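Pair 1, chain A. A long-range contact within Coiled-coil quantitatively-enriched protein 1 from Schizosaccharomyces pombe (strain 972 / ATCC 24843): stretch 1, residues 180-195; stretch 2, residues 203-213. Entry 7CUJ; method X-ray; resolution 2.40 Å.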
# COMPACT_ATOMS: atom_id res chain seq x y z
N CYS A 180 -30.22 -5.57 40.19
CA CYS A 180 -31.26 -4.78 39.55
C CYS A 180 -31.82 -5.44 38.29
O CYS A 180 -32.58 -4.79 37.57
CB CYS A 180 -30.75 -3.38 39.21
SG CYS A 180 -31.39 -2.08 40.30
N PRO A 181 -31.46 -6.70 37.92
CA PRO A 181 -32.21 -7.46 36.92
C PRO A 181 -33.74 -7.42 37.00
O PRO A 181 -34.42 -7.72 36.02
CB PRO A 181 -31.71 -8.90 37.17
CG PRO A 181 -30.26 -8.70 37.52
CD PRO A 181 -30.23 -7.41 38.31
N ASP A 182 -34.26 -7.04 38.18
CA ASP A 182 -35.68 -6.74 38.34
C ASP A 182 -36.05 -5.53 37.49
O ASP A 182 -37.16 -5.47 36.95
CB ASP A 182 -36.07 -6.60 39.81
CG ASP A 182 -36.36 -7.92 40.51
OD1 ASP A 182 -36.12 -8.98 39.90
OD2 ASP A 182 -36.82 -7.87 41.67
N LEU A 183 -35.12 -4.56 37.36
CA LEU A 183 -35.33 -3.37 36.55
C LEU A 183 -34.01 -2.67 36.19
O LEU A 183 -33.67 -1.65 36.78
CB LEU A 183 -36.32 -2.42 37.24
CG LEU A 183 -36.04 -2.04 38.70
CD1 LEU A 183 -36.39 -0.58 38.95
CD2 LEU A 183 -36.80 -2.94 39.66
N SER A 184 -33.29 -3.22 35.19
CA SER A 184 -32.12 -2.58 34.61
C SER A 184 -31.88 -3.05 33.18
O SER A 184 -31.52 -4.21 32.96
CB SER A 184 -30.88 -2.77 35.47
OG SER A 184 -30.53 -4.15 35.56
N ALA A 185 -32.07 -2.14 32.21
CA ALA A 185 -31.85 -2.43 30.80
C ALA A 185 -30.44 -2.02 30.38
O ALA A 185 -29.87 -1.11 30.97
CB ALA A 185 -32.91 -1.75 29.97
N THR A 186 -29.88 -2.70 29.36
CA THR A 186 -28.49 -2.53 28.97
C THR A 186 -28.38 -2.18 27.49
O THR A 186 -28.92 -2.88 26.63
CB THR A 186 -27.65 -3.78 29.30
OG1 THR A 186 -27.89 -4.14 30.66
CG2 THR A 186 -26.17 -3.57 29.09
N ILE A 187 -27.65 -1.10 27.20
CA ILE A 187 -27.38 -0.66 25.83
C ILE A 187 -25.87 -0.68 25.59
O ILE A 187 -25.10 -0.13 26.37
CB ILE A 187 -27.97 0.74 25.56
CG1 ILE A 187 -29.46 0.82 25.91
CG2 ILE A 187 -27.71 1.16 24.12
CD1 ILE A 187 -29.94 2.23 26.19
N PHE A 188 -25.47 -1.31 24.48
CA PHE A 188 -24.10 -1.23 24.01
C PHE A 188 -24.03 -0.20 22.89
O PHE A 188 -24.61 -0.39 21.83
CB PHE A 188 -23.60 -2.61 23.58
CG PHE A 188 -23.33 -3.52 24.74
CD1 PHE A 188 -22.08 -3.56 25.34
CD2 PHE A 188 -24.34 -4.30 25.28
CE1 PHE A 188 -21.84 -4.39 26.43
CE2 PHE A 188 -24.10 -5.13 26.37
CZ PHE A 188 -22.85 -5.17 26.94
N TYR A 189 -23.32 0.91 23.17
CA TYR A 189 -23.16 1.97 22.19
C TYR A 189 -22.42 1.43 20.97
O TYR A 189 -22.71 1.84 19.84
CB TYR A 189 -22.45 3.18 22.80
CG TYR A 189 -22.24 4.32 21.84
CD1 TYR A 189 -23.19 5.32 21.69
CD2 TYR A 189 -21.09 4.40 21.06
CE1 TYR A 189 -23.01 6.37 20.80
CE2 TYR A 189 -20.89 5.44 20.17
CZ TYR A 189 -21.86 6.43 20.04
OH TYR A 189 -21.67 7.46 19.16
N ASP A 190 -21.49 0.49 21.20
CA ASP A 190 -20.62 -0.02 20.15
C ASP A 190 -20.27 -1.48 20.42
O ASP A 190 -20.33 -1.94 21.56
CB ASP A 190 -19.37 0.85 19.99
CG ASP A 190 -18.53 0.94 21.26
OD1 ASP A 190 -17.83 -0.05 21.56
OD2 ASP A 190 -18.61 1.98 21.93
N ILE A 191 -19.90 -2.19 19.35
CA ILE A 191 -19.64 -3.62 19.37
C ILE A 191 -18.34 -3.90 20.11
O ILE A 191 -18.23 -4.93 20.77
CB ILE A 191 -19.67 -4.20 17.94
CG1 ILE A 191 -21.10 -4.42 17.45
CG2 ILE A 191 -18.83 -5.47 17.83
CD1 ILE A 191 -21.91 -5.41 18.28
N GLU A 192 -17.36 -2.99 19.99
CA GLU A 192 -16.11 -3.12 20.73
C GLU A 192 -16.41 -3.30 22.21
O GLU A 192 -15.83 -4.18 22.86
CB GLU A 192 -15.18 -1.93 20.47
CG GLU A 192 -13.78 -2.11 21.04
CD GLU A 192 -12.82 -0.96 20.85
OE1 GLU A 192 -12.79 -0.38 19.74
OE2 GLU A 192 -12.09 -0.63 21.81
N ALA A 193 -17.32 -2.48 22.74
CA ALA A 193 -17.74 -2.55 24.14
C ALA A 193 -18.41 -3.89 24.42
O ALA A 193 -18.21 -4.47 25.48
CB ALA A 193 -18.64 -1.40 24.48
N TYR A 194 -19.20 -4.38 23.45
CA TYR A 194 -19.85 -5.68 23.59
C TYR A 194 -18.79 -6.78 23.66
O TYR A 194 -18.81 -7.58 24.59
CB TYR A 194 -20.87 -5.92 22.48
CG TYR A 194 -21.64 -7.21 22.65
CD1 TYR A 194 -22.74 -7.28 23.48
CD2 TYR A 194 -21.24 -8.37 22.00
CE1 TYR A 194 -23.44 -8.47 23.65
CE2 TYR A 194 -21.92 -9.56 22.16
CZ TYR A 194 -23.03 -9.61 22.99
OH TYR A 194 -23.71 -10.78 23.15
N MET A 195 -17.87 -6.79 22.69
CA MET A 195 -16.79 -7.77 22.64
C MET A 195 -16.09 -7.82 23.99
O MET A 195 -15.89 -8.90 24.55
CB MET A 195 -15.75 -7.40 21.57
CG MET A 195 -16.27 -7.40 20.14
SD MET A 195 -16.66 -9.05 19.52
CE MET A 195 -18.41 -9.13 19.89
N SER A 203 -22.10 -13.70 31.70
CA SER A 203 -23.24 -13.36 30.86
C SER A 203 -24.33 -12.68 31.69
O SER A 203 -24.71 -13.17 32.75
CB SER A 203 -23.77 -14.57 30.13
OG SER A 203 -24.15 -15.59 31.03
N ILE A 204 -24.82 -11.54 31.19
CA ILE A 204 -25.65 -10.62 31.94
C ILE A 204 -27.11 -11.08 31.90
O ILE A 204 -27.61 -11.49 30.86
CB ILE A 204 -25.49 -9.17 31.42
CG1 ILE A 204 -24.02 -8.73 31.44
CG2 ILE A 204 -26.37 -8.20 32.19
CD1 ILE A 204 -23.72 -7.53 30.57
N GLN A 205 -27.78 -10.99 33.06
CA GLN A 205 -29.21 -11.23 33.17
C GLN A 205 -29.95 -9.90 33.10
O GLN A 205 -30.32 -9.34 34.13
CB GLN A 205 -29.54 -11.97 34.47
CG GLN A 205 -29.32 -13.47 34.41
CD GLN A 205 -29.98 -14.21 35.56
OE1 GLN A 205 -30.24 -13.65 36.62
NE2 GLN A 205 -30.23 -15.49 35.36
N SER A 206 -30.13 -9.40 31.87
CA SER A 206 -30.94 -8.21 31.62
C SER A 206 -31.16 -8.04 30.12
O SER A 206 -30.54 -8.73 29.31
CB SER A 206 -30.31 -6.97 32.22
OG SER A 206 -29.12 -6.62 31.53
N LEU A 207 -32.07 -7.12 29.77
CA LEU A 207 -32.33 -6.73 28.39
C LEU A 207 -31.07 -6.08 27.81
O LEU A 207 -30.56 -5.12 28.38
CB LEU A 207 -33.51 -5.76 28.38
CG LEU A 207 -33.91 -5.19 27.02
CD1 LEU A 207 -34.65 -6.22 26.19
CD2 LEU A 207 -34.75 -3.93 27.19
N VAL A 208 -30.59 -6.62 26.69
CA VAL A 208 -29.40 -6.11 26.02
C VAL A 208 -29.78 -5.58 24.64
O VAL A 208 -30.26 -6.32 23.79
CB VAL A 208 -28.29 -7.18 25.92
CG1 VAL A 208 -27.17 -6.76 24.99
CG2 VAL A 208 -27.73 -7.55 27.29
N LEU A 209 -29.56 -4.27 24.45
CA LEU A 209 -29.73 -3.60 23.17
C LEU A 209 -28.35 -3.30 22.61
O LEU A 209 -27.47 -2.85 23.34
CB LEU A 209 -30.51 -2.30 23.41
CG LEU A 209 -32.03 -2.37 23.22
CD1 LEU A 209 -32.64 -3.60 23.88
CD2 LEU A 209 -32.69 -1.10 23.76
N ARG A 210 -28.17 -3.55 21.30
CA ARG A 210 -26.92 -3.25 20.63
C ARG A 210 -27.17 -2.23 19.52
O ARG A 210 -27.98 -2.47 18.63
CB ARG A 210 -26.28 -4.52 20.06
CG ARG A 210 -25.81 -5.51 21.12
CD ARG A 210 -24.89 -6.56 20.52
NE ARG A 210 -25.56 -7.40 19.53
CZ ARG A 210 -24.94 -8.27 18.74
NH1 ARG A 210 -23.63 -8.42 18.82
NH2 ARG A 210 -25.63 -9.00 17.88
N LEU A 211 -26.47 -1.10 19.60
CA LEU A 211 -26.43 -0.12 18.53
C LEU A 211 -25.35 -0.55 17.54
O LEU A 211 -24.17 -0.56 17.88
CB LEU A 211 -26.12 1.26 19.13
CG LEU A 211 -27.29 2.06 19.72
CD1 LEU A 211 -28.37 1.16 20.32
CD2 LEU A 211 -26.80 3.07 20.73
N ILE A 212 -25.78 -0.95 16.34
CA ILE A 212 -24.90 -1.48 15.32
C ILE A 212 -25.09 -0.68 14.04
O ILE A 212 -26.20 -0.62 13.51
CB ILE A 212 -25.15 -2.99 15.10
CG1 ILE A 212 -24.83 -3.80 16.37
CG2 ILE A 212 -24.36 -3.50 13.90
CD1 ILE A 212 -25.23 -5.26 16.30
N HIS A 213 -24.01 -0.06 13.56
CA HIS A 213 -24.07 0.72 12.33
C HIS A 213 -24.16 -0.21 11.13
O HIS A 213 -23.37 -1.15 11.00
CB HIS A 213 -22.89 1.69 12.23
CG HIS A 213 -23.21 3.06 12.72
ND1 HIS A 213 -22.49 3.67 13.72
CD2 HIS A 213 -24.17 3.94 12.35
CE1 HIS A 213 -22.99 4.87 13.95
NE2 HIS A 213 -24.02 5.06 13.12
O HOH W 1 -23.19 -2.38 19.79

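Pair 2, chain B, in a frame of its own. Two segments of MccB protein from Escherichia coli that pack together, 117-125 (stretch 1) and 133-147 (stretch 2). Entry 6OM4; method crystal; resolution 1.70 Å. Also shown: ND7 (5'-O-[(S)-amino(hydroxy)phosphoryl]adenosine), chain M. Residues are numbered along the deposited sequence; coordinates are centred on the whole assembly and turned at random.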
# COMPACT_ATOMS: atom_id res chain seq x y z
N LYS B 117 10.50 9.56 -4.55
CA LYS B 117 11.19 9.66 -3.28
C LYS B 117 10.19 9.43 -2.16
O LYS B 117 9.13 10.10 -2.08
CB LYS B 117 11.86 11.03 -3.21
CG LYS B 117 12.62 11.37 -1.94
CD LYS B 117 13.05 12.85 -1.91
CE LYS B 117 14.36 13.02 -1.16
NZ LYS B 117 14.65 14.43 -0.84
N VAL B 118 10.51 8.50 -1.25
CA VAL B 118 9.66 8.24 -0.14
C VAL B 118 10.45 8.41 1.17
O VAL B 118 11.57 7.92 1.27
CB VAL B 118 9.05 6.81 -0.23
CG1 VAL B 118 8.25 6.47 1.01
CG2 VAL B 118 8.21 6.65 -1.51
N VAL B 119 9.81 9.01 2.18
CA VAL B 119 10.32 9.15 3.54
C VAL B 119 9.67 8.08 4.40
O VAL B 119 8.46 7.92 4.40
CB VAL B 119 10.03 10.55 4.12
CG1 VAL B 119 10.27 10.60 5.61
CG2 VAL B 119 10.82 11.61 3.41
N ILE B 120 10.49 7.31 5.11
CA ILE B 120 10.02 6.41 6.16
C ILE B 120 10.32 7.08 7.51
O ILE B 120 11.48 7.10 7.99
CB ILE B 120 10.72 5.04 6.05
CG1 ILE B 120 10.70 4.49 4.62
CG2 ILE B 120 10.14 4.06 7.05
CD1 ILE B 120 9.36 3.98 4.18
N LEU B 121 9.27 7.61 8.13
CA LEU B 121 9.39 8.28 9.42
C LEU B 121 9.05 7.25 10.50
O LEU B 121 7.86 6.97 10.76
CB LEU B 121 8.49 9.52 9.46
CG LEU B 121 8.50 10.30 10.77
CD1 LEU B 121 9.91 10.64 11.23
CD2 LEU B 121 7.66 11.57 10.65
N GLY B 122 10.10 6.63 11.05
CA GLY B 122 9.98 5.54 11.98
C GLY B 122 10.35 4.24 11.31
O GLY B 122 9.65 3.80 10.39
N CYS B 123 11.39 3.61 11.86
CA CYS B 123 12.07 2.42 11.32
C CYS B 123 11.94 1.22 12.26
O CYS B 123 12.84 0.40 12.37
CB CYS B 123 13.55 2.74 11.10
SG CYS B 123 13.83 3.85 9.70
N GLY B 124 10.76 1.06 12.84
CA GLY B 124 10.43 -0.08 13.66
C GLY B 124 9.64 -1.11 12.88
O GLY B 124 9.95 -1.40 11.70
N GLY B 125 8.58 -1.66 13.50
CA GLY B 125 7.87 -2.79 12.88
C GLY B 125 7.27 -2.42 11.53
O GLY B 125 7.40 -3.11 10.48
N ILE B 133 9.37 -3.65 1.08
CA ILE B 133 8.47 -3.79 -0.07
C ILE B 133 8.79 -2.70 -1.09
O ILE B 133 8.85 -2.96 -2.31
CB ILE B 133 6.99 -3.70 0.36
CG1 ILE B 133 6.62 -4.93 1.20
CG2 ILE B 133 6.11 -3.56 -0.86
CD1 ILE B 133 5.40 -4.76 2.05
N LEU B 134 8.94 -1.46 -0.62
CA LEU B 134 9.14 -0.36 -1.56
C LEU B 134 10.49 -0.53 -2.27
O LEU B 134 10.59 -0.31 -3.48
CB LEU B 134 9.02 0.99 -0.84
CG LEU B 134 7.68 1.32 -0.18
CD1 LEU B 134 7.68 2.77 0.33
CD2 LEU B 134 6.51 1.14 -1.16
N ALA B 135 11.54 -0.91 -1.53
CA ALA B 135 12.85 -1.07 -2.12
C ALA B 135 12.81 -2.15 -3.20
O ALA B 135 13.32 -1.99 -4.30
CB ALA B 135 13.87 -1.39 -1.05
N THR B 136 12.16 -3.29 -2.91
CA THR B 136 12.22 -4.37 -3.84
C THR B 136 11.22 -4.17 -4.99
O THR B 136 11.37 -4.85 -5.99
CB THR B 136 12.06 -5.72 -3.16
OG1 THR B 136 10.80 -5.74 -2.48
CG2 THR B 136 13.17 -5.97 -2.17
N SER B 137 10.28 -3.24 -4.85
CA SER B 137 9.39 -2.82 -5.94
C SER B 137 10.02 -1.71 -6.77
O SER B 137 9.46 -1.31 -7.78
CB SER B 137 8.01 -2.46 -5.45
OG SER B 137 7.31 -3.67 -5.14
N GLY B 138 11.19 -1.21 -6.36
CA GLY B 138 11.93 -0.25 -7.22
C GLY B 138 11.61 1.22 -6.99
O GLY B 138 11.93 2.07 -7.87
N ILE B 139 11.08 1.60 -5.82
CA ILE B 139 11.04 3.01 -5.42
C ILE B 139 12.50 3.52 -5.41
O ILE B 139 13.40 2.95 -4.77
CB ILE B 139 10.37 3.22 -4.05
CG1 ILE B 139 8.86 2.98 -4.10
CG2 ILE B 139 10.68 4.62 -3.53
CD1 ILE B 139 8.10 4.11 -4.76
N GLY B 140 12.75 4.62 -6.14
CA GLY B 140 14.11 5.00 -6.50
C GLY B 140 14.92 5.55 -5.33
O GLY B 140 16.14 5.42 -5.33
N GLU B 141 14.26 6.26 -4.41
CA GLU B 141 14.91 6.94 -3.30
C GLU B 141 14.10 6.79 -2.02
O GLU B 141 12.96 7.17 -1.97
CB GLU B 141 15.14 8.42 -3.57
CG GLU B 141 16.19 9.00 -2.64
CD GLU B 141 16.55 10.46 -2.87
OE1 GLU B 141 16.18 11.01 -3.95
OE2 GLU B 141 17.20 11.04 -1.97
N ILE B 142 14.75 6.21 -0.99
CA ILE B 142 14.16 5.98 0.29
C ILE B 142 15.00 6.70 1.37
O ILE B 142 16.24 6.54 1.45
CB ILE B 142 14.04 4.47 0.58
CG1 ILE B 142 13.22 3.75 -0.50
CG2 ILE B 142 13.49 4.27 1.97
CD1 ILE B 142 13.05 2.26 -0.24
N ILE B 143 14.32 7.50 2.19
CA ILE B 143 14.95 8.26 3.29
C ILE B 143 14.43 7.66 4.60
O ILE B 143 13.23 7.65 4.82
CB ILE B 143 14.62 9.76 3.25
CG1 ILE B 143 14.74 10.35 1.85
CG2 ILE B 143 15.46 10.50 4.29
CD1 ILE B 143 16.05 10.18 1.21
N LEU B 144 15.35 7.13 5.40
CA LEU B 144 15.03 6.49 6.65
C LEU B 144 15.30 7.45 7.82
O LEU B 144 16.42 7.94 7.99
CB LEU B 144 15.88 5.23 6.80
CG LEU B 144 15.85 4.28 5.63
CD1 LEU B 144 16.97 3.28 5.77
CD2 LEU B 144 14.49 3.59 5.54
N ILE B 145 14.29 7.63 8.67
CA ILE B 145 14.37 8.53 9.84
C ILE B 145 14.02 7.77 11.11
O ILE B 145 12.90 7.25 11.29
CB ILE B 145 13.43 9.74 9.64
CG1 ILE B 145 13.60 10.29 8.22
CG2 ILE B 145 13.65 10.80 10.73
CD1 ILE B 145 12.80 11.58 7.96
N ASP B 146 14.98 7.77 12.03
CA ASP B 146 14.80 7.18 13.36
C ASP B 146 16.01 7.61 14.17
O ASP B 146 17.02 8.01 13.59
CB ASP B 146 14.67 5.65 13.30
CG ASP B 146 13.81 5.04 14.40
OD1 ASP B 146 14.04 5.34 15.61
OD2 ASP B 146 12.86 4.29 14.06
N ASN B 147 15.93 7.44 15.49
CA ASN B 147 17.07 7.69 16.33
C ASN B 147 17.27 6.54 17.32
O ASN B 147 18.09 6.66 18.20
CB ASN B 147 16.87 8.97 17.13
CG ASN B 147 18.17 9.46 17.73
OD1 ASN B 147 19.20 9.44 17.05
ND2 ASN B 147 18.12 9.89 18.99
O1A ND7 M . 7.52 0.78 18.07
PA ND7 M . 7.37 0.46 16.61
O2A ND7 M . 7.64 -0.98 16.18
N3A ND7 M . 5.76 0.86 16.27
O5' ND7 M . 8.27 1.35 15.67
C5' ND7 M . 8.17 2.80 15.88
C4' ND7 M . 9.51 3.37 15.34
C3' ND7 M . 10.65 3.04 16.36
O3' ND7 M . 11.75 2.49 15.76
C2' ND7 M . 10.82 4.44 17.09
O2' ND7 M . 12.24 4.66 17.45
C1' ND7 M . 10.47 5.36 16.18
O4' ND7 M . 9.34 4.66 15.25
N9 ND7 M . 9.85 6.56 16.66
C4 ND7 M . 10.21 7.83 16.33
C5 ND7 M . 9.37 8.67 16.97
N7 ND7 M . 8.49 7.93 17.67
C8 ND7 M . 8.78 6.67 17.46
N3 ND7 M . 11.21 8.30 15.54
C2 ND7 M . 11.34 9.58 15.38
N1 ND7 M . 10.53 10.44 16.02
C6 ND7 M . 9.56 10.03 16.78
N6 ND7 M . 8.70 10.98 17.46

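Both pairs align two neighbouring parallel β-strands. Superposing N, CA and C of 14 central residues gives an RMSD of 0.7 Å; the strand directions differ by 20° in pair 1 and 17° in pair 2, with axes approaching to 4.6 and 4.7 Å. Four rungs of the hydrogen-bond ladder match position by position. In pair 1, T186(A) N donates to L207(A) O (2.7 Å), L209(A) N to T186(A) O (2.7 Å), F188(A) N to L209(A) O (2.8 Å) and L211(A) N to F188(A) O (3.0 Å). The matching bonds of pair 2 run from V118(B) N to E141(B) O (2.9 Å), I143(B) N to V118(B) O (2.9 Å), I120(B) N to I143(B) O (2.8 Å) and I145(B) N to I120(B) O (2.9 Å). Pair 2 adds a fifth, G122(B) N to I145(B) O (2.9 Å); in pair 1 the matching D190(A) and L211(A) are not bonded, and a water donates to L211(A) O (2.8 Å from the water O).

On one face, I187(A) matches V119(B), with side-chain centres 0.7 Å apart, and L209(A) matches I143(B), 0.6 Å apart. I187(A) CG1 lies 4.1 Å from L209(A) CB, and V119(B) CG2 lies 4.2 Å from I143(B) CB. Both first-strand residues also reach the residue two further along: I187(A) CG2 to L211(A) CD1 is 3.9 Å, and V119(B) CG1 to I145(B) CD1 is 3.6 Å. Different aliphatic shapes thus fill nearly the same space.

The other face diverges. T186(A) spends its hydroxyl on a hydrogen bond, OG1 to S206(A) OG at 2.9 Å, whereas its match V118(B) makes apolar contacts: CG1 to L134(B) CD1 and CG2 to I139(B) CG2, both 3.8 Å. F188(A) matches I120(B). The aromatic ring meets V208(A) along its edge, CE2 to CG1 at 3.7 Å; the isoleucine meets I142(B), the match of V208(A), through CG1 to CG2 at 3.9 Å. R210(A) matches L144(B), yet its guanidinium makes a cation-π contact with Y194(A), CZ lying 4.8 Å from the ring centroid and 13° off the normal. L144(B) stays apolar: its CD2 is 4.0 Å from I120(B) CG1, and its CB is 3.8 Å from C123(B) SG.

Past the first strand, D190(A) and G122(B) superpose within 0.5 Å but serve different ends. D190(A) OD1 caps the following helix by accepting from A193(A) N (2.7 Å). At G122(B), a CB would clash with ND7 O4' (2.9 Å), and the backbone angles by themselves call for glycine. I191(A) matches C123(B): its CD1 packs 3.8 Å from I212(A) CG1, while C123(B) N donates to D146(B) OD2 (2.7 Å), which also accepts from ND7 O3' (2.7 Å).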